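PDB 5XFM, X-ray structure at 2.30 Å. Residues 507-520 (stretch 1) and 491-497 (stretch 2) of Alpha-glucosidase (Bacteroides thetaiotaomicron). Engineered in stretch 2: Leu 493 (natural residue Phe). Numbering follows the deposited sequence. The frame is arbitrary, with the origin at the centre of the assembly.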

# COMPACT_ATOMS: atom_id res chain seq x y z
N THR A 507 22.87 13.41 -1.15
CA THR A 507 22.68 14.21 -2.35
C THR A 507 21.58 13.63 -3.23
O THR A 507 21.69 12.49 -3.68
CB THR A 507 23.99 14.31 -3.16
OG1 THR A 507 25.02 14.89 -2.34
CG2 THR A 507 23.81 15.18 -4.40
N ARG A 508 20.52 14.40 -3.45
CA ARG A 508 19.46 13.99 -4.37
C ARG A 508 20.02 13.77 -5.77
O ARG A 508 20.81 14.58 -6.26
CB ARG A 508 18.35 15.03 -4.42
CG ARG A 508 17.29 14.74 -5.48
CD ARG A 508 16.08 15.64 -5.37
NE ARG A 508 16.41 17.05 -5.16
CZ ARG A 508 16.06 18.03 -5.98
NH1 ARG A 508 15.38 17.76 -7.08
NH2 ARG A 508 16.38 19.29 -5.70
N ARG A 509 19.62 12.67 -6.40
CA ARG A 509 20.11 12.30 -7.73
C ARG A 509 19.11 12.60 -8.83
O ARG A 509 19.44 12.53 -10.01
CB ARG A 509 20.46 10.82 -7.76
CG ARG A 509 21.54 10.43 -6.79
CD ARG A 509 22.80 11.24 -7.04
NE ARG A 509 23.96 10.63 -6.41
CZ ARG A 509 25.09 11.27 -6.13
NH1 ARG A 509 25.23 12.55 -6.43
NH2 ARG A 509 26.09 10.61 -5.55
N THR A 510 17.89 12.94 -8.43
CA THR A 510 16.80 13.19 -9.37
C THR A 510 16.50 14.68 -9.51
O THR A 510 16.94 15.49 -8.70
CB THR A 510 15.52 12.46 -8.93
OG1 THR A 510 15.26 12.77 -7.55
CG2 THR A 510 15.68 10.96 -9.08
N THR A 511 15.76 15.03 -10.55
CA THR A 511 15.46 16.43 -10.84
C THR A 511 14.23 16.96 -10.09
O THR A 511 13.45 16.19 -9.53
CB THR A 511 15.26 16.65 -12.34
OG1 THR A 511 14.09 15.94 -12.77
CG2 THR A 511 16.46 16.14 -13.10
N ASP A 512 14.08 18.28 -10.09
CA ASP A 512 12.94 18.91 -9.44
C ASP A 512 11.64 18.44 -10.07
O ASP A 512 10.67 18.13 -9.37
CB ASP A 512 13.03 20.44 -9.53
CG ASP A 512 14.22 20.99 -8.77
OD1 ASP A 512 14.94 20.20 -8.12
OD2 ASP A 512 14.44 22.23 -8.82
N VAL A 513 11.61 18.35 -11.39
CA VAL A 513 10.39 17.96 -12.09
C VAL A 513 10.08 16.48 -11.80
O VAL A 513 8.92 16.11 -11.68
CB VAL A 513 10.50 18.20 -13.61
CG1 VAL A 513 9.26 17.69 -14.31
CG2 VAL A 513 10.64 19.69 -13.88
N PHE A 514 11.13 15.67 -11.66
CA PHE A 514 10.97 14.30 -11.14
C PHE A 514 10.19 14.32 -9.83
O PHE A 514 9.21 13.59 -9.65
CB PHE A 514 12.34 13.63 -10.95
CG PHE A 514 12.26 12.24 -10.38
CD1 PHE A 514 12.07 12.02 -9.02
CD2 PHE A 514 12.42 11.13 -11.21
CE1 PHE A 514 12.00 10.74 -8.51
CE2 PHE A 514 12.36 9.84 -10.70
CZ PHE A 514 12.14 9.65 -9.34
N GLN A 515 10.65 15.15 -8.90
CA GLN A 515 10.03 15.26 -7.58
C GLN A 515 8.58 15.71 -7.65
O GLN A 515 7.74 15.20 -6.90
CB GLN A 515 10.83 16.22 -6.69
CG GLN A 515 12.24 15.75 -6.40
CD GLN A 515 12.23 14.47 -5.58
OE1 GLN A 515 11.49 14.36 -4.60
NE2 GLN A 515 13.05 13.51 -5.97
N LEU A 516 8.30 16.70 -8.49
CA LEU A 516 6.94 17.20 -8.69
C LEU A 516 6.04 16.07 -9.24
O LEU A 516 4.93 15.86 -8.76
CB LEU A 516 6.95 18.42 -9.61
CG LEU A 516 7.80 19.63 -9.17
CD1 LEU A 516 7.64 20.80 -10.12
CD2 LEU A 516 7.52 20.07 -7.73
N ALA A 517 6.56 15.35 -10.23
CA ALA A 517 5.87 14.21 -10.83
C ALA A 517 5.56 13.15 -9.78
O ALA A 517 4.53 12.47 -9.85
CB ALA A 517 6.72 13.60 -11.94
N THR A 518 6.45 13.03 -8.81
CA THR A 518 6.30 12.05 -7.74
C THR A 518 5.10 12.35 -6.82
O THR A 518 4.55 11.45 -6.19
CB THR A 518 7.62 11.98 -6.92
OG1 THR A 518 8.51 11.03 -7.53
CG2 THR A 518 7.40 11.60 -5.47
N THR A 519 4.65 13.60 -6.78
CA THR A 519 3.45 13.93 -6.01
C THR A 519 2.19 13.37 -6.67
O THR A 519 1.15 13.18 -6.01
CB THR A 519 3.30 15.47 -5.80
OG1 THR A 519 3.03 16.11 -7.05
CG2 THR A 519 4.57 16.05 -5.18
N VAL A 520 2.27 13.11 -7.96
CA VAL A 520 1.16 12.52 -8.68
C VAL A 520 1.31 11.00 -8.76
O VAL A 520 0.33 10.26 -8.67
CB VAL A 520 1.05 13.12 -10.09
CG1 VAL A 520 -0.08 12.47 -10.86
CG2 VAL A 520 0.81 14.62 -9.99
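Stretch 2, residues 491-497: GCLLNKR

Stretch 2 is an irregular segment without helix or strand of its own, and it runs antiparallel to stretch 1. Cys 492 lies beside Gln 515 (CA to CA 4.7 Å), Leu 494 beside Asp 512 (CA to CA 6.2 Å) and Lys 496 beside Arg 508 (CA to CA 5.5 Å). Its far end, Arg 497, pairs with Thr 507 in an antiparallel bridge of the non-hydrogen-bonded type (CA to CA 5.0 Å), with both side chains on the same face. Next to this pair, Arg 508 N donates to Lys 496 O at 3.3 Å. Stretch 1 begins as loop and becomes helical from Asp 512, after Thr 511, whose OG1 caps Phe 514 N at 3.2 Å. Cys 492 has positive phi and psi (66° and 75°), whereas Leu 493 is extended.

Two long polar side chains of stretch 1 serve the backbone of stretch 2. The CA-to-CB bond of Arg 508 points toward stretch 2, and with chi1 and chi2 both t the side chain extends so that its NE donates to Asn 495 O at 3.0 Å, near the guanidinium plane; a weak bond from NH2 to the same Asn 495 O spans 3.2 Å. The guanidinium also forms a salt bridge, NH1 to Asp 512 OD1 at 2.7 Å, so one buried charge is balanced while the same group donates to a backbone carbonyl of stretch 2. Gln 515 suits this place because its amide can accept and donate at once: OE1 accepts from Leu 493 N at 2.7 Å, while NE2 donates to Thr 510 OG1 at 2.8 Å. Leu 493, an engineered residue, makes this bond through its main chain.

Further along the helix the contacts are apolar, made by groups that need no hydrogen-bond partner there. Leu 516 CD2 lies 4.3 Å from Cys 492 SG and 4.3 Å from Leu 494 CD2, and Thr 519 CG2 approaches Cys 492 CB at 3.8 Å. Gly 491 leaves room for Thr 518: an ideal CB would lie only 3.3 Å from Thr 518 CG2.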

# COMPACT_ATOMS: atom_id res chain seq x y z
N GLY A 491 7.45 12.00 0.17
CA GLY A 491 8.22 12.39 -1.00
C GLY A 491 8.26 13.88 -1.32
O GLY A 491 7.85 14.72 -0.52
N CYS A 492 8.79 14.18 -2.50
CA CYS A 492 9.01 15.54 -2.99
C CYS A 492 10.06 16.26 -2.16
O CYS A 492 9.73 17.12 -1.33
CB CYS A 492 7.72 16.35 -3.03
SG CYS A 492 7.91 17.88 -4.00
N LEU A 493 11.31 15.90 -2.37
CA LEU A 493 12.43 16.60 -1.77
C LEU A 493 12.96 17.62 -2.76
O LEU A 493 13.51 17.27 -3.80
CB LEU A 493 13.54 15.62 -1.37
CG LEU A 493 13.27 14.75 -0.14
CD1 LEU A 493 13.71 13.32 -0.37
CD2 LEU A 493 13.97 15.33 1.07
N LEU A 494 12.77 18.90 -2.45
CA LEU A 494 13.20 19.95 -3.36
C LEU A 494 14.56 20.50 -2.92
O LEU A 494 15.23 21.18 -3.69
CB LEU A 494 12.15 21.05 -3.45
CG LEU A 494 10.88 20.58 -4.18
CD1 LEU A 494 9.84 21.68 -4.29
CD2 LEU A 494 11.24 20.06 -5.56
N ASN A 495 14.96 20.17 -1.70
CA ASN A 495 16.35 20.34 -1.27
C ASN A 495 17.31 19.56 -2.16
O ASN A 495 16.98 18.48 -2.64
CB ASN A 495 16.51 19.88 0.19
CG ASN A 495 16.37 21.01 1.19
OD1 ASN A 495 15.74 22.03 0.91
ND2 ASN A 495 16.92 20.82 2.37
N LYS A 496 18.50 20.11 -2.40
CA LYS A 496 19.52 19.39 -3.16
C LYS A 496 20.39 18.57 -2.23
O LYS A 496 20.93 17.53 -2.60
CB LYS A 496 20.40 20.34 -3.96
CG LYS A 496 19.70 21.10 -5.06
CD LYS A 496 20.59 22.22 -5.57
CE LYS A 496 19.89 23.07 -6.60
NZ LYS A 496 19.84 22.34 -7.90
N ARG A 497 20.54 19.06 -1.00
CA ARG A 497 21.29 18.34 0.00
C ARG A 497 20.39 18.06 1.20
O ARG A 497 19.74 18.97 1.73
CB ARG A 497 22.53 19.14 0.42
CG ARG A 497 23.51 19.37 -0.71
CD ARG A 497 24.07 18.06 -1.25
NE ARG A 497 24.81 17.32 -0.23
CZ ARG A 497 26.07 17.55 0.09
NH1 ARG A 497 26.74 18.52 -0.52
NH2 ARG A 497 26.67 16.82 1.02